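Local coordinates for plasmin and fibronectin-binding protein A (Streptococcus pneumoniae, PDB 4MR0) that acts as a surface adhesin and invasin of the pneumococcus, binding human fibronectin, plasmin, plasminogen and serum albumin, at residues A[178-182]-A[219-224]. Residues are numbered along the deposited sequence.
Sequences ATILN and GTIDMN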
loop_
_atom_site.group_PDB
_atom_site.type_symbol
_atom_site.label_atom_id
_atom_site.label_comp_id
_atom_site.label_asym_id
_atom_site.label_seq_id
_atom_site.Cartn_x
_atom_site.Cartn_y
_atom_site.Cartn_z
ATOM N N ALA A 178 -10.078 -3.556 23.833
ATOM C CA ALA A 178 -10.694 -4.740 23.248
ATOM C C ALA A 178 -9.753 -5.205 22.141
ATOM O O ALA A 178 -9.339 -4.407 21.288
ATOM C CB ALA A 178 -12.064 -4.404 22.671
ATOM N N THR A 179 -9.394 -6.484 22.174
ATOM C CA THR A 179 -8.507 -7.064 21.172
ATOM C C THR A 179 -9.142 -8.292 20.523
ATOM O O THR A 179 -9.620 -9.195 21.210
ATOM C CB THR A 179 -7.153 -7.511 21.794
ATOM O OG1 THR A 179 -6.430 -6.365 22.256
ATOM C CG2 THR A 179 -6.313 -8.251 20.765
ATOM N N ILE A 180 -9.152 -8.322 19.197
ATOM C CA ILE A 180 -9.690 -9.470 18.494
ATOM C C ILE A 180 -8.481 -10.342 18.178
ATOM O O ILE A 180 -7.557 -9.909 17.487
ATOM C CB ILE A 180 -10.438 -9.022 17.223
ATOM C CG1 ILE A 180 -11.717 -8.288 17.644
ATOM C CG2 ILE A 180 -10.772 -10.222 16.345
ATOM C CD1 ILE A 180 -12.571 -7.816 16.510
ATOM N N LEU A 181 -8.468 -11.559 18.718
ATOM C CA LEU A 181 -7.341 -12.467 18.514
ATOM C C LEU A 181 -7.566 -13.492 17.411
ATOM O O LEU A 181 -8.484 -14.310 17.479
ATOM C CB LEU A 181 -7.016 -13.191 19.827
ATOM C CG LEU A 181 -5.866 -14.203 19.807
ATOM C CD1 LEU A 181 -4.561 -13.516 19.418
ATOM C CD2 LEU A 181 -5.748 -14.856 21.187
ATOM N N ASN A 182 -6.713 -13.458 16.394
ATOM C CA ASN A 182 -6.845 -14.399 15.290
ATOM C C ASN A 182 -6.408 -15.817 15.649
ATOM O O ASN A 182 -5.215 -16.090 15.824
ATOM C CB ASN A 182 -6.052 -13.918 14.080
ATOM C CG ASN A 182 -6.129 -14.891 12.926
ATOM O OD1 ASN A 182 -7.078 -15.674 12.835
ATOM N ND2 ASN A 182 -5.144 -14.840 12.031
ATOM N N GLY A 219 -10.140 -0.448 19.134
ATOM C CA GLY A 219 -9.481 -1.677 19.523
ATOM C C GLY A 219 -8.249 -2.094 18.743
ATOM O O GLY A 219 -7.613 -1.312 18.024
ATOM N N THR A 220 -7.925 -3.369 18.891
ATOM C CA THR A 220 -6.775 -3.963 18.246
ATOM C C THR A 220 -7.207 -5.257 17.584
ATOM O O THR A 220 -8.161 -5.904 18.034
ATOM C CB THR A 220 -5.685 -4.310 19.295
ATOM O OG1 THR A 220 -5.225 -3.110 19.931
ATOM C CG2 THR A 220 -4.513 -5.034 18.646
ATOM N N ILE A 221 -6.532 -5.609 16.498
ATOM C CA ILE A 221 -6.785 -6.874 15.825
ATOM C C ILE A 221 -5.407 -7.512 15.786
ATOM O O ILE A 221 -4.521 -7.025 15.096
ATOM C CB ILE A 221 -7.302 -6.707 14.378
ATOM C CG1 ILE A 221 -8.685 -6.056 14.386
ATOM C CG2 ILE A 221 -7.379 -8.072 13.697
ATOM C CD1 ILE A 221 -9.277 -5.830 12.981
ATOM N N ASP A 222 -5.218 -8.563 16.577
ATOM C CA ASP A 222 -3.945 -9.269 16.627
ATOM C C ASP A 222 -4.014 -10.338 15.546
ATOM O O ASP A 222 -4.650 -11.372 15.721
ATOM C CB ASP A 222 -3.769 -9.931 17.996
ATOM C CG ASP A 222 -2.376 -10.497 18.205
ATOM O OD1 ASP A 222 -1.703 -10.808 17.205
ATOM O OD2 ASP A 222 -1.959 -10.646 19.376
ATOM N N MET A 223 -3.361 -10.097 14.427
ATOM C CA MET A 223 -3.400 -11.063 13.351
ATOM C C MET A 223 -2.605 -12.321 13.721
ATOM O O MET A 223 -2.566 -13.296 12.966
ATOM C CB MET A 223 -2.908 -10.398 12.072
ATOM C CG MET A 223 -3.816 -9.237 11.652
ATOM S SD MET A 223 -3.292 -8.305 10.161
ATOM C CE MET A 223 -2.039 -7.142 11.023
ATOM N N ASN A 224 -1.974 -12.260 14.897
ATOM C CA ASN A 224 -1.254 -13.383 15.506
ATOM C C ASN A 224 -0.228 -14.099 14.629
ATOM O O ASN A 224 -0.098 -15.326 14.694
ATOM C CB ASN A 224 -2.325 -14.372 15.989
ATOM C CG ASN A 224 -1.889 -15.210 17.182
ATOM O OD1 ASN A 224 -0.927 -14.885 17.880
ATOM N ND2 ASN A 224 -2.627 -16.292 17.434
HETATM O O HOH W 1 -6.787 -3.276 22.257
#
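Ala178 O starts the pairing by accepting a hydrogen bond from Thr220 N at 3.0 Å. A water donates to Ala178 O and accepts from Thr179 OG1 and Thr220 OG1, joining the two threonines on the partly exposed face. Ile180 bonds through both its backbone polar atoms: Ile180 N to Thr220 O at 2.9 Å, and Asp222 N to Ile180 O at 2.8 Å. One residue thus bridges two on its neighbour, as in a parallel sheet. Strands 178-182 and 220-222 sit on successive turns of the right-handed parallel beta-helix, the pectate lyase-like fold of this adhesin fragment. In register on the buried face, Ile180 CB lies a loose 4.5 Å from Ile221 CG1; both residues touch Tyr216. Leu181 faces out with Asp222, and its CD1 packs 3.9 Å from Asn224 CG. Asn182 N bonds Asp222 O at 3.0 Å. After Asp222 the chain bends in what fits an Asx turn, Asp222 OD1 accepting from Asn224 N, whose position is less certain. Side chains take over: Asn182 ND2 donates to Met223 O and Asn224 ND2 to Asn182 O, both at 3.1 Å. Asn182 ND2 also bonds Ser191, and Asn224 OD1 bonds Asn236.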